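PDB 6LIR: TCR alpha chain from Gallus gallus, which pairs with the TCR beta chain to form the chicken T-cell receptor heterodimer, which probably recognises antigen at the T-cell surface. Local coordinates for residues K126-P138 / S166-C180. Sequence-based numbering, arbitrary orientation.
Sequences KNLEMCLITDYSP and SYLSTYWAKKDEMQC
Y171 lays one face of its ring under C131, whose CB sits almost over the ring centre, 3.8 Å from the centroid. Its CG, set between backbone N and carbonyl carbon (chi1 64°), swings the ring across beneath that CB, and its hydroxyl donates to Q179 O at 2.7 Å; a tyrosine thus packs against the sulfur yet ties down the chain leading to C180. C131 SG, anti to its own N (chi1 -170°), bonds C180 SG at 2.0 Å. This is the disulfide expected of an immunoglobulin-like constant domain, tying strand 128-134 to the start of strand 181-184. On the other sheet face, the flexible thioether of M130 bends to put CE 3.7 Å from W172 CB, beside the TCR beta chain. Y167 CB covers a face of the Y136 ring, while P138 sets CD and CG over one face of the Y167 ring, CD 3.8 Å from its centroid, a CH-pi contact. S169 OG donates to Y136 OH at 2.6 Å, and that hydroxyl also bonds E151. A phenylalanine in place of Y136 would probably keep the ring packing but leave S169 OG without this acceptor. At the far end, K175 is long enough for NZ to reach K126 O, 2.8 Å away.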
loop_
_atom_site.group_PDB
_atom_site.type_symbol
_atom_site.label_atom_id
_atom_site.label_comp_id
_atom_site.label_asym_id
_atom_site.label_seq_id
_atom_site.Cartn_x
_atom_site.Cartn_y
_atom_site.Cartn_z
ATOM N N LYS A 126 -8.120 6.062 -27.603
ATOM C CA LYS A 126 -8.512 4.992 -28.515
ATOM C C LYS A 126 -7.339 4.261 -29.162
ATOM O O LYS A 126 -7.573 3.252 -29.836
ATOM C CB LYS A 126 -9.462 5.514 -29.592
ATOM C CG LYS A 126 -10.762 6.098 -29.044
ATOM C CD LYS A 126 -11.619 5.059 -28.302
ATOM C CE LYS A 126 -11.808 3.740 -29.045
ATOM N NZ LYS A 126 -11.771 2.586 -28.097
ATOM N N ASN A 127 -6.098 4.711 -28.978
ATOM C CA ASN A 127 -4.950 4.018 -29.553
ATOM C C ASN A 127 -4.195 3.236 -28.483
ATOM O O ASN A 127 -2.973 3.076 -28.549
ATOM C CB ASN A 127 -4.023 4.991 -30.287
ATOM C CG ASN A 127 -3.413 6.043 -29.373
ATOM O OD1 ASN A 127 -2.580 5.740 -28.522
ATOM N ND2 ASN A 127 -3.810 7.297 -29.567
ATOM N N LEU A 128 -4.940 2.698 -27.520
ATOM C CA LEU A 128 -4.405 1.959 -26.387
ATOM C C LEU A 128 -5.327 0.783 -26.111
ATOM O O LEU A 128 -6.547 0.896 -26.254
ATOM C CB LEU A 128 -4.301 2.841 -25.135
ATOM C CG LEU A 128 -2.930 3.368 -24.711
ATOM C CD1 LEU A 128 -2.423 4.411 -25.682
ATOM C CD2 LEU A 128 -3.002 3.945 -23.306
ATOM N N GLU A 129 -4.737 -0.344 -25.726
ATOM C CA GLU A 129 -5.488 -1.550 -25.407
ATOM C C GLU A 129 -4.980 -2.123 -24.094
ATOM O O GLU A 129 -3.776 -2.096 -23.821
ATOM C CB GLU A 129 -5.370 -2.600 -26.518
ATOM C CG GLU A 129 -6.705 -3.037 -27.092
ATOM C CD GLU A 129 -6.554 -4.063 -28.201
ATOM O OE1 GLU A 129 -7.188 -3.891 -29.265
ATOM O OE2 GLU A 129 -5.801 -5.042 -28.008
ATOM N N MET A 130 -5.904 -2.628 -23.277
ATOM C CA MET A 130 -5.572 -3.210 -21.984
ATOM C C MET A 130 -5.947 -4.684 -21.987
ATOM O O MET A 130 -7.068 -5.052 -22.359
ATOM C CB MET A 130 -6.302 -2.479 -20.854
ATOM C CG MET A 130 -6.098 -3.079 -19.466
ATOM S SD MET A 130 -4.476 -2.738 -18.756
ATOM C CE MET A 130 -4.607 -0.977 -18.443
ATOM N N CYS A 131 -5.014 -5.524 -21.575
ATOM C CA CYS A 131 -5.244 -6.959 -21.512
ATOM C C CYS A 131 -5.612 -7.352 -20.091
ATOM O O CYS A 131 -4.867 -7.065 -19.153
ATOM C CB CYS A 131 -4.019 -7.731 -21.997
ATOM S SG CYS A 131 -4.221 -9.515 -22.250
ATOM N N LEU A 132 -6.748 -8.020 -19.937
ATOM C CA LEU A 132 -7.229 -8.432 -18.627
ATOM C C LEU A 132 -7.287 -9.954 -18.540
ATOM O O LEU A 132 -8.002 -10.599 -19.313
ATOM C CB LEU A 132 -8.605 -7.821 -18.370
ATOM C CG LEU A 132 -9.320 -8.207 -17.075
ATOM C CD1 LEU A 132 -8.604 -7.699 -15.818
ATOM C CD2 LEU A 132 -10.773 -7.740 -17.092
ATOM N N ILE A 133 -6.553 -10.519 -17.583
ATOM C CA ILE A 133 -6.609 -11.941 -17.259
ATOM C C ILE A 133 -7.292 -12.100 -15.907
ATOM O O ILE A 133 -6.847 -11.513 -14.912
ATOM C CB ILE A 133 -5.207 -12.579 -17.254
ATOM C CG1 ILE A 133 -4.467 -12.265 -18.556
ATOM C CG2 ILE A 133 -5.313 -14.083 -17.053
ATOM C CD1 ILE A 133 -3.494 -11.101 -18.445
ATOM N N THR A 134 -8.350 -12.907 -15.859
ATOM C CA THR A 134 -9.166 -13.025 -14.658
ATOM C C THR A 134 -9.318 -14.477 -14.224
ATOM O O THR A 134 -9.073 -15.410 -14.992
ATOM C CB THR A 134 -10.572 -12.438 -14.865
ATOM O OG1 THR A 134 -11.347 -13.328 -15.678
ATOM C CG2 THR A 134 -10.499 -11.097 -15.548
ATOM N N ASP A 135 -9.773 -14.633 -12.974
ATOM C CA ASP A 135 -10.238 -15.907 -12.416
ATOM C C ASP A 135 -9.281 -17.065 -12.695
ATOM O O ASP A 135 -9.692 -18.180 -13.032
ATOM C CB ASP A 135 -11.644 -16.218 -12.922
ATOM C CG ASP A 135 -12.581 -15.033 -12.776
ATOM O OD1 ASP A 135 -12.865 -14.640 -11.625
ATOM O OD2 ASP A 135 -13.012 -14.477 -13.810
ATOM N N TYR A 136 -7.993 -16.806 -12.532
ATOM C CA TYR A 136 -6.949 -17.796 -12.744
ATOM C C TYR A 136 -6.342 -18.212 -11.410
ATOM O O TYR A 136 -6.635 -17.639 -10.356
ATOM C CB TYR A 136 -5.857 -17.242 -13.667
ATOM C CG TYR A 136 -5.208 -15.977 -13.143
ATOM C CD1 TYR A 136 -4.095 -16.034 -12.310
ATOM C CD2 TYR A 136 -5.711 -14.727 -13.481
ATOM C CE1 TYR A 136 -3.500 -14.875 -11.829
ATOM C CE2 TYR A 136 -5.125 -13.567 -13.007
ATOM C CZ TYR A 136 -4.020 -13.644 -12.183
ATOM O OH TYR A 136 -3.440 -12.487 -11.713
ATOM N N SER A 137 -5.469 -19.217 -11.474
ATOM C CA SER A 137 -4.711 -19.636 -10.306
ATOM C C SER A 137 -3.287 -19.128 -10.454
ATOM O O SER A 137 -2.622 -19.463 -11.447
ATOM C CB SER A 137 -4.725 -21.155 -10.185
ATOM O OG SER A 137 -3.773 -21.612 -9.246
ATOM N N PRO A 138 -2.795 -18.303 -9.523
ATOM C CA PRO A 138 -1.504 -17.617 -9.743
ATOM C C PRO A 138 -0.339 -18.530 -10.095
ATOM O O PRO A 138 0.476 -18.172 -10.954
ATOM C CB PRO A 138 -1.269 -16.883 -8.411
ATOM C CG PRO A 138 -2.212 -17.515 -7.429
ATOM C CD PRO A 138 -3.392 -17.960 -8.223
ATOM N N SER A 166 -11.078 -13.296 -6.505
ATOM C CA SER A 166 -10.599 -13.615 -7.838
ATOM C C SER A 166 -9.337 -12.817 -8.109
ATOM O O SER A 166 -9.222 -11.661 -7.697
ATOM C CB SER A 166 -11.657 -13.306 -8.908
ATOM O OG SER A 166 -12.044 -11.941 -8.870
ATOM N N TYR A 167 -8.401 -13.443 -8.809
ATOM C CA TYR A 167 -7.167 -12.786 -9.195
ATOM C C TYR A 167 -7.382 -12.050 -10.508
ATOM O O TYR A 167 -8.187 -12.463 -11.347
ATOM C CB TYR A 167 -6.037 -13.804 -9.363
ATOM C CG TYR A 167 -5.362 -14.226 -8.081
ATOM C CD1 TYR A 167 -5.942 -15.172 -7.245
ATOM C CD2 TYR A 167 -4.133 -13.687 -7.711
ATOM C CE1 TYR A 167 -5.320 -15.567 -6.072
ATOM C CE2 TYR A 167 -3.505 -14.076 -6.548
ATOM C CZ TYR A 167 -4.102 -15.013 -5.729
ATOM O OH TYR A 167 -3.476 -15.396 -4.566
ATOM N N LEU A 168 -6.629 -10.968 -10.689
ATOM C CA LEU A 168 -6.669 -10.191 -11.918
ATOM C C LEU A 168 -5.251 -9.766 -12.252
ATOM O O LEU A 168 -4.514 -9.310 -11.375
ATOM C CB LEU A 168 -7.553 -8.940 -11.778
ATOM C CG LEU A 168 -8.956 -9.055 -11.185
ATOM C CD1 LEU A 168 -9.522 -7.669 -10.892
ATOM C CD2 LEU A 168 -9.870 -9.824 -12.122
ATOM N N SER A 169 -4.881 -9.921 -13.514
ATOM C CA SER A 169 -3.616 -9.433 -14.038
ATOM C C SER A 169 -3.909 -8.549 -15.238
ATOM O O SER A 169 -4.858 -8.798 -15.984
ATOM C CB SER A 169 -2.672 -10.585 -14.425
ATOM O OG SER A 169 -1.980 -11.074 -13.283
ATOM N N THR A 170 -3.100 -7.507 -15.421
ATOM C CA THR A 170 -3.298 -6.612 -16.553
ATOM C C THR A 170 -1.958 -6.164 -17.113
ATOM O O THR A 170 -0.957 -6.095 -16.400
ATOM C CB THR A 170 -4.096 -5.350 -16.173
ATOM O OG1 THR A 170 -3.525 -4.749 -15.004
ATOM C CG2 THR A 170 -5.557 -5.679 -15.918
ATOM N N TYR A 171 -1.966 -5.852 -18.406
ATOM C CA TYR A 171 -0.852 -5.200 -19.076
ATOM C C TYR A 171 -1.413 -4.471 -20.287
ATOM O O TYR A 171 -2.428 -4.881 -20.856
ATOM C CB TYR A 171 0.273 -6.177 -19.461
ATOM C CG TYR A 171 -0.065 -7.263 -20.466
ATOM C CD1 TYR A 171 0.006 -7.023 -21.833
ATOM C CD2 TYR A 171 -0.404 -8.544 -20.046
ATOM C CE1 TYR A 171 -0.283 -8.019 -22.753
ATOM C CE2 TYR A 171 -0.693 -9.545 -20.957
ATOM C CZ TYR A 171 -0.632 -9.277 -22.309
ATOM O OH TYR A 171 -0.919 -10.271 -23.220
ATOM N N TRP A 172 -0.767 -3.367 -20.648
ATOM C CA TRP A 172 -1.287 -2.465 -21.664
ATOM C C TRP A 172 -0.161 -2.039 -22.593
ATOM O O TRP A 172 1.012 -2.037 -22.212
ATOM C CB TRP A 172 -1.921 -1.224 -21.028
ATOM C CG TRP A 172 -0.917 -0.405 -20.285
ATOM C CD1 TRP A 172 -0.519 -0.571 -18.991
ATOM C CD2 TRP A 172 -0.157 0.692 -20.801
ATOM N NE1 TRP A 172 0.435 0.362 -18.666
ATOM C CE2 TRP A 172 0.673 1.151 -19.759
ATOM C CE3 TRP A 172 -0.103 1.337 -22.042
ATOM C CZ2 TRP A 172 1.547 2.224 -19.919
ATOM C CZ3 TRP A 172 0.766 2.401 -22.198
ATOM C CH2 TRP A 172 1.577 2.835 -21.143
ATOM N N ALA A 173 -0.534 -1.667 -23.814
ATOM C CA ALA A 173 0.427 -1.247 -24.824
ATOM C C ALA A 173 -0.333 -0.546 -25.938
ATOM O O ALA A 173 -1.562 -0.642 -26.022
ATOM C CB ALA A 173 1.222 -2.435 -25.379
ATOM N N LYS A 174 0.405 0.204 -26.760
ATOM C CA LYS A 174 -0.161 0.736 -27.994
ATOM C C LYS A 174 -0.900 -0.370 -28.739
ATOM O O LYS A 174 -0.430 -1.509 -28.806
ATOM C CB LYS A 174 0.942 1.334 -28.873
ATOM C CG LYS A 174 1.667 2.534 -28.257
ATOM C CD LYS A 174 3.148 2.518 -28.618
ATOM C CE LYS A 174 3.967 3.520 -27.820
ATOM N NZ LYS A 174 5.093 2.869 -27.086
ATOM N N LYS A 175 -2.086 -0.034 -29.255
ATOM C CA LYS A 175 -2.970 -1.023 -29.868
ATOM C C LYS A 175 -2.225 -1.962 -30.817
ATOM O O LYS A 175 -2.229 -3.185 -30.633
ATOM C CB LYS A 175 -4.112 -0.312 -30.598
ATOM C CG LYS A 175 -5.124 -1.255 -31.232
ATOM C CD LYS A 175 -6.414 -0.533 -31.595
ATOM C CE LYS A 175 -7.108 0.019 -30.360
ATOM N NZ LYS A 175 -8.376 0.725 -30.701
ATOM N N ASP A 176 -1.594 -1.395 -31.851
ATOM C CA ASP A 176 -0.931 -2.199 -32.878
ATOM C C ASP A 176 0.038 -3.227 -32.297
ATOM O O ASP A 176 0.141 -4.348 -32.807
ATOM C CB ASP A 176 -0.206 -1.286 -33.868
ATOM C CG ASP A 176 0.631 -0.227 -33.182
ATOM O OD1 ASP A 176 1.641 -0.583 -32.543
ATOM O OD2 ASP A 176 0.278 0.967 -33.289
ATOM N N GLU A 177 0.755 -2.868 -31.229
ATOM C CA GLU A 177 1.785 -3.727 -30.653
ATOM C C GLU A 177 1.282 -4.534 -29.466
ATOM O O GLU A 177 2.056 -4.847 -28.556
ATOM C CB GLU A 177 3.033 -2.940 -30.257
ATOM C CG GLU A 177 2.805 -1.554 -29.743
ATOM C CD GLU A 177 4.073 -0.739 -29.816
ATOM O OE1 GLU A 177 4.063 0.308 -30.493
ATOM O OE2 GLU A 177 5.083 -1.150 -29.207
ATOM N N MET A 178 0.003 -4.877 -29.443
ATOM C CA MET A 178 -0.579 -5.551 -28.296
ATOM C C MET A 178 -1.039 -6.934 -28.721
ATOM O O MET A 178 -1.712 -7.085 -29.745
ATOM C CB MET A 178 -1.758 -4.752 -27.724
ATOM C CG MET A 178 -2.802 -5.602 -27.006
ATOM S SD MET A 178 -2.171 -6.435 -25.535
ATOM C CE MET A 178 -1.833 -5.032 -24.475
ATOM N N GLN A 179 -0.691 -7.935 -27.915
ATOM C CA GLN A 179 -1.112 -9.311 -28.140
ATOM C C GLN A 179 -1.534 -9.848 -26.779
ATOM O O GLN A 179 -0.687 -10.145 -25.931
ATOM C CB GLN A 179 0.011 -10.149 -28.752
ATOM C CG GLN A 179 -0.351 -11.615 -28.945
ATOM C CD GLN A 179 0.599 -12.344 -29.870
ATOM O OE1 GLN A 179 1.350 -11.721 -30.614
ATOM N NE2 GLN A 179 0.579 -13.675 -29.819
ATOM N N CYS A 180 -2.846 -9.960 -26.578
ATOM C CA CYS A 180 -3.434 -10.324 -25.297
ATOM C C CYS A 180 -3.531 -11.836 -25.240
ATOM O O CYS A 180 -4.332 -12.437 -25.961
ATOM C CB CYS A 180 -4.822 -9.700 -25.216
ATOM S SG CYS A 180 -5.679 -9.600 -23.663
HETATM O O HOH W 1 -8.554 -16.320 -9.556
#